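Local structure of UDP-glucose 6-dehydrogenase (Pyrobaculum islandicum, 3VTF) at residues L341-K344 / P345-D349; T389-D393 / P394-L398. The protein probably catalyses the NAD-dependent two-step oxidation of UDP-glucose to UDP-glucuronate, and binds UDP-glucose between two alpha/beta domains. One frame throughout, in Å; residues are numbered along the deposited sequence.

Contact 1. Residues L341-K344 / P345-D349. With UPG (uridine-5'-diphosphate-glucose), chain B.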
loop_
_atom_site.group_PDB
_atom_site.type_symbol
_atom_site.label_atom_id
_atom_site.label_comp_id
_atom_site.label_asym_id
_atom_site.label_seq_id
_atom_site.Cartn_x
_atom_site.Cartn_y
_atom_site.Cartn_z
ATOM N N LEU A 341 -25.182 -9.126 -5.475
ATOM C CA LEU A 341 -25.537 -7.817 -5.920
ATOM C C LEU A 341 -25.146 -6.805 -4.840
ATOM O O LEU A 341 -24.942 -5.647 -5.161
ATOM C CB LEU A 341 -27.047 -7.740 -6.143
ATOM C CG LEU A 341 -27.556 -8.622 -7.273
ATOM C CD1 LEU A 341 -29.080 -8.690 -7.296
ATOM C CD2 LEU A 341 -27.028 -8.188 -8.644
ATOM N N ALA A 342 -25.178 -7.193 -3.554
ATOM C CA ALA A 342 -24.681 -6.300 -2.488
ATOM C C ALA A 342 -23.225 -5.926 -2.798
ATOM O O ALA A 342 -22.494 -6.732 -3.365
ATOM C CB ALA A 342 -24.735 -6.977 -1.130
ATOM N N PHE A 343 -22.767 -4.750 -2.387
ATOM C CA PHE A 343 -21.425 -4.282 -2.783
ATOM C C PHE A 343 -20.318 -5.017 -2.036
ATOM O O PHE A 343 -19.161 -5.042 -2.469
ATOM C CB PHE A 343 -21.295 -2.752 -2.569
ATOM C CG PHE A 343 -20.873 -2.320 -1.185
ATOM C CD1 PHE A 343 -19.564 -2.063 -0.908
ATOM C CD2 PHE A 343 -21.811 -2.052 -0.227
ATOM C CE1 PHE A 343 -19.157 -1.567 0.321
ATOM C CE2 PHE A 343 -21.437 -1.575 1.018
ATOM C CZ PHE A 343 -20.115 -1.324 1.304
ATOM N N LYS A 344 -20.697 -5.640 -0.930
ATOM C CA LYS A 344 -19.862 -6.632 -0.272
ATOM C C LYS A 344 -20.766 -7.551 0.563
ATOM O O LYS A 344 -21.988 -7.275 0.667
ATOM C CB LYS A 344 -18.864 -5.986 0.641
ATOM C CG LYS A 344 -19.531 -5.113 1.713
ATOM C CD LYS A 344 -18.417 -4.660 2.595
ATOM C CE LYS A 344 -18.994 -4.249 3.921
ATOM N NZ LYS A 344 -17.865 -3.661 4.685
ATOM N N PRO A 345 -20.196 -8.663 1.133
ATOM C CA PRO A 345 -21.039 -9.585 1.888
ATOM C C PRO A 345 -21.622 -8.965 3.170
ATOM O O PRO A 345 -21.030 -8.068 3.785
ATOM C CB PRO A 345 -20.057 -10.721 2.295
ATOM C CG PRO A 345 -18.983 -10.692 1.224
ATOM C CD PRO A 345 -18.797 -9.191 1.035
ATOM N N ASN A 346 -22.793 -9.472 3.559
ATOM C CA ASN A 346 -23.388 -9.051 4.813
ATOM C C ASN A 346 -23.861 -7.557 4.877
ATOM O O ASN A 346 -23.638 -6.814 5.873
ATOM C CB ASN A 346 -22.468 -9.415 5.964
ATOM C CG ASN A 346 -23.269 -9.713 7.209
ATOM O OD1 ASN A 346 -24.439 -10.181 7.112
ATOM N ND2 ASN A 346 -22.709 -9.392 8.381
ATOM N N THR A 347 -24.453 -7.120 3.767
ATOM C CA THR A 347 -25.170 -5.845 3.749
ATOM C C THR A 347 -26.204 -6.061 2.700
ATOM O O THR A 347 -26.167 -7.048 1.908
ATOM C CB THR A 347 -24.320 -4.650 3.279
ATOM O OG1 THR A 347 -23.756 -4.990 2.004
ATOM C CG2 THR A 347 -23.151 -4.307 4.224
ATOM N N ASP A 348 -27.136 -5.113 2.645
ATOM C CA ASP A 348 -28.136 -5.146 1.608
ATOM C C ASP A 348 -27.948 -3.933 0.675
ATOM O O ASP A 348 -28.657 -3.770 -0.324
ATOM C CB ASP A 348 -29.573 -5.298 2.154
ATOM C CG ASP A 348 -30.027 -4.104 2.982
ATOM O OD1 ASP A 348 -29.157 -3.473 3.594
ATOM O OD2 ASP A 348 -31.265 -3.819 3.020
ATOM N N ASP A 349 -26.932 -3.168 0.978
ATOM C CA ASP A 349 -26.500 -2.002 0.185
ATOM C C ASP A 349 -25.972 -2.395 -1.210
ATOM O O ASP A 349 -24.993 -3.179 -1.314
ATOM C CB ASP A 349 -25.382 -1.294 1.011
ATOM C CG ASP A 349 -25.004 0.060 0.469
ATOM O OD1 ASP A 349 -25.379 0.409 -0.660
ATOM O OD2 ASP A 349 -24.308 0.800 1.194
HETATM N N1 UPG B . -12.866 -4.989 -1.539
HETATM C C2 UPG B . -12.082 -5.655 -2.528
HETATM N N3 UPG B . -10.969 -6.288 -2.151
HETATM C C4 UPG B . -10.550 -6.231 -0.831
HETATM C C5 UPG B . -11.293 -5.548 0.194
HETATM C C6 UPG B . -12.460 -4.885 -0.239
HETATM O O2 UPG B . -12.431 -5.686 -3.750
HETATM O O4 UPG B . -9.451 -6.805 -0.527
HETATM C C1C UPG B . -14.066 -4.295 -2.060
HETATM C C2C UPG B . -15.294 -4.741 -1.290
HETATM O O2C UPG B . -15.921 -5.876 -1.881
HETATM C C3C UPG B . -16.205 -3.496 -1.382
HETATM C C4C UPG B . -15.228 -2.320 -1.403
HETATM O O4C UPG B . -13.935 -2.911 -1.660
HETATM O O3C UPG B . -16.848 -3.475 -2.685
HETATM C C5C UPG B . -15.155 -1.554 -0.060
HETATM O O5C UPG B . -15.130 -2.527 0.992
HETATM P PA UPG B . -15.080 -2.010 2.596
HETATM O O1A UPG B . -13.758 -1.222 2.874
HETATM O O2A UPG B . -15.555 -3.184 3.488
HETATM O O3A UPG B . -16.423 -1.121 2.596
HETATM P PB UPG B . -16.794 0.314 3.299
HETATM O O1B UPG B . -17.921 0.058 4.268
HETATM O O2B UPG B . -17.113 1.045 1.971
HETATM O O3B UPG B . -15.590 0.870 4.184
HETATM C "C1'" UPG B . -14.679 1.882 3.654
HETATM C "C2'" UPG B . -13.436 1.850 4.516
HETATM C "C3'" UPG B . -13.800 2.430 5.904
HETATM C "C4'" UPG B . -14.369 3.852 5.683
HETATM C "C5'" UPG B . -15.723 3.710 4.878
HETATM C "C6'" UPG B . -16.442 5.024 4.503
HETATM O "O2'" UPG B . -13.242 0.385 4.604
HETATM O "O3'" UPG B . -12.608 2.466 6.663
HETATM O "O4'" UPG B . -14.703 4.378 6.985
HETATM O "O5'" UPG B . -15.269 3.181 3.600
HETATM O "O6'" UPG B . -15.471 6.088 4.354
#
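Phe343 N donates to Asp349 O, pinching off a turn in the loop between strand 335-339, in the parallel sheet of the UDP-binding domain, and helix 354-364; Phe343 and Lys344 of this turn line the UDP-glucose pocket. This backbone bond is 2.9 Å long. Asp349 O also takes a CA-H...O contact from Ala342 CA, so one carbonyl gathers two neighbouring residues. Inside the turn, Thr347 OG1 gives a weak bond to Lys344 O.

The substrate is held by both backbone and side chain. Phe343 O accepts from the ribose hydroxyl O3C at 2.8 Å and, weakly, from O2C. Lys344 NZ reaches the alpha-phosphate oxygen O2A at 2.6 Å, its chain extended beyond CG, and also donates to Glu179 O, so two acceptors hold the ammonium.

Van der Waals contacts gather round the Phe343 ring. Lys344 CG lies over the middle of one face, 3.7 Å above the plane, while Asp349 O and the bridging oxygen O3A of the ligand lie at the edge. The Asp349 carboxylate, salt-bridged to Arg351, is turned 72° from the ring. With an alanine at Phe343, Lys344 CG would probably lose the ring face it packs on, and a gap is likely to open between the Asp349 side chain and the diphosphate. On the side facing Asp349, ring atom CE2 comes to 3.7 Å from OD2.

Contact 2. Residues T389-D393 / P394-L398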
loop_
_atom_site.group_PDB
_atom_site.type_symbol
_atom_site.label_atom_id
_atom_site.label_comp_id
_atom_site.label_asym_id
_atom_site.label_seq_id
_atom_site.Cartn_x
_atom_site.Cartn_y
_atom_site.Cartn_z
ATOM N N THR A 389 -34.272 -11.262 -14.262
ATOM C CA THR A 389 -35.005 -12.187 -13.414
ATOM C C THR A 389 -34.320 -12.322 -12.081
ATOM O O THR A 389 -33.097 -12.604 -12.015
ATOM C CB THR A 389 -35.149 -13.589 -14.094
ATOM O OG1 THR A 389 -35.594 -13.404 -15.445
ATOM C CG2 THR A 389 -36.088 -14.558 -13.308
ATOM N N TYR A 390 -35.110 -12.163 -11.015
ATOM C CA TYR A 390 -34.635 -12.376 -9.665
ATOM C C TYR A 390 -34.879 -13.829 -9.223
ATOM O O TYR A 390 -36.021 -14.262 -9.167
ATOM C CB TYR A 390 -35.312 -11.408 -8.718
ATOM C CG TYR A 390 -35.097 -10.008 -9.154
ATOM C CD1 TYR A 390 -35.896 -9.453 -10.112
ATOM C CD2 TYR A 390 -34.012 -9.255 -8.655
ATOM C CE1 TYR A 390 -35.670 -8.149 -10.567
ATOM C CE2 TYR A 390 -33.749 -7.958 -9.114
ATOM C CZ TYR A 390 -34.603 -7.388 -10.046
ATOM O OH TYR A 390 -34.380 -6.123 -10.545
ATOM N N VAL A 391 -33.826 -14.559 -8.847
ATOM C CA VAL A 391 -33.941 -15.959 -8.451
ATOM C C VAL A 391 -33.756 -16.140 -6.944
ATOM O O VAL A 391 -32.750 -15.747 -6.352
ATOM C CB VAL A 391 -32.934 -16.835 -9.253
ATOM C CG1 VAL A 391 -33.037 -18.303 -8.882
ATOM C CG2 VAL A 391 -33.195 -16.675 -10.729
ATOM N N GLU A 392 -34.717 -16.777 -6.285
ATOM C CA GLU A 392 -34.614 -16.883 -4.839
ATOM C C GLU A 392 -33.520 -17.850 -4.383
ATOM O O GLU A 392 -32.957 -17.698 -3.301
ATOM C CB GLU A 392 -35.994 -17.287 -4.215
ATOM C CG GLU A 392 -37.141 -16.436 -4.749
ATOM C CD GLU A 392 -36.984 -14.921 -4.425
ATOM O OE1 GLU A 392 -36.515 -14.611 -3.309
ATOM O OE2 GLU A 392 -37.298 -14.026 -5.275
ATOM N N ASP A 393 -33.295 -18.898 -5.153
ATOM C CA ASP A 393 -32.349 -19.988 -4.704
ATOM C C ASP A 393 -31.084 -19.929 -5.603
ATOM O O ASP A 393 -31.191 -20.075 -6.814
ATOM C CB ASP A 393 -33.027 -21.339 -4.867
ATOM C CG ASP A 393 -32.180 -22.501 -4.345
ATOM O OD1 ASP A 393 -30.914 -22.493 -4.347
ATOM O OD2 ASP A 393 -32.831 -23.465 -3.922
ATOM N N PRO A 394 -29.913 -19.696 -5.013
ATOM C CA PRO A 394 -28.700 -19.497 -5.869
ATOM C C PRO A 394 -28.343 -20.764 -6.655
ATOM O O PRO A 394 -27.848 -20.663 -7.790
ATOM C CB PRO A 394 -27.626 -19.105 -4.858
ATOM C CG PRO A 394 -28.080 -19.772 -3.595
ATOM C CD PRO A 394 -29.587 -19.749 -3.598
ATOM N N GLN A 395 -28.647 -21.955 -6.095
ATOM C CA GLN A 395 -28.402 -23.227 -6.827
ATOM C C GLN A 395 -29.297 -23.305 -8.040
ATOM O O GLN A 395 -28.879 -23.690 -9.159
ATOM C CB GLN A 395 -28.536 -24.502 -5.918
ATOM C CG GLN A 395 -28.046 -25.773 -6.657
ATOM C CD GLN A 395 -26.568 -25.673 -7.068
ATOM O OE1 GLN A 395 -25.721 -25.582 -6.239
ATOM N NE2 GLN A 395 -26.290 -25.706 -8.352
ATOM N N ALA A 396 -30.565 -22.913 -7.822
ATOM C CA ALA A 396 -31.544 -22.867 -8.878
ATOM C C ALA A 396 -31.098 -21.887 -9.953
ATOM O O ALA A 396 -31.320 -22.108 -11.149
ATOM C CB ALA A 396 -32.902 -22.458 -8.314
ATOM N N LEU A 397 -30.478 -20.782 -9.535
ATOM C CA LEU A 397 -29.918 -19.828 -10.542
ATOM C C LEU A 397 -28.819 -20.550 -11.367
ATOM O O LEU A 397 -28.823 -20.501 -12.585
ATOM C CB LEU A 397 -29.357 -18.552 -9.855
ATOM C CG LEU A 397 -28.610 -17.563 -10.794
ATOM C CD1 LEU A 397 -28.670 -16.111 -10.253
ATOM C CD2 LEU A 397 -27.129 -18.029 -10.989
ATOM N N LEU A 398 -27.879 -21.228 -10.700
ATOM C CA LEU A 398 -26.806 -21.934 -11.460
ATOM C C LEU A 398 -27.373 -22.951 -12.453
ATOM O O LEU A 398 -26.948 -23.037 -13.619
ATOM C CB LEU A 398 -25.894 -22.656 -10.486
ATOM C CG LEU A 398 -25.011 -21.823 -9.583
ATOM C CD1 LEU A 398 -24.187 -22.690 -8.668
ATOM C CD2 LEU A 398 -24.116 -21.045 -10.564
#
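Asp393 OD1 receives Gln395 N at 2.9 Å, an N-cap bond at the start of helix 394-400. The amide meets the oxygen on its anti side, 28° out of the carboxylate plane, and the N-H...O angle of 136° leaves the bond clearly bent. With CG anti to the backbone N (chi1 -176°), the carboxylate folds over the first turn, where it should interact favourably with the partial positive charge of the helix end. The backbone of the same residue begins the helical ladder: Asp393 O accepts from Leu397 N at 2.9 Å.

Apolar contacts accompany the cap. Asp393 CB rests 3.6 Å from Ala396 CB, one turn along. Val391 turns its CG1 branch onto the helix, meeting Leu397 CB at 3.8 Å and Ala396 CB at 4.2 Å; the Val391 and Leu397 side chains cross at about a right angle. The Gln395 amide has other partners: OE1 accepts from Asp417 N and NE2 bonds to Asp399 OD1.

The turn thus joins strand 389-390, paired with strand 368-372, to helix 394-400, whose Pro394 and Leu397 pack on His372 of that strand and on Leu339 of strand 335-339.

Overall arrangement
Both contacts are local turns of the UDP-binding domain, built around its parallel sheet. Contact 1 follows inner strand 335-339 and lies deeper, its centre about 11 Å from that of the chain and most of its touching residues buried. Contact 2 follows edge strand 389-390, its centre about 27 Å from the chain's, and mixes buried with exposed residues away from the annotated sites. Their centres are about 17 Å apart and they do not touch, yet the helix of contact 2 packs on the strand that leads into contact 1. Their chemistry differs accordingly: residues 341-349 spend carbonyl, ammonium and ring on a ligand, whereas residues 389-398 combine a solvent-exposed helix cap with aliphatic packing.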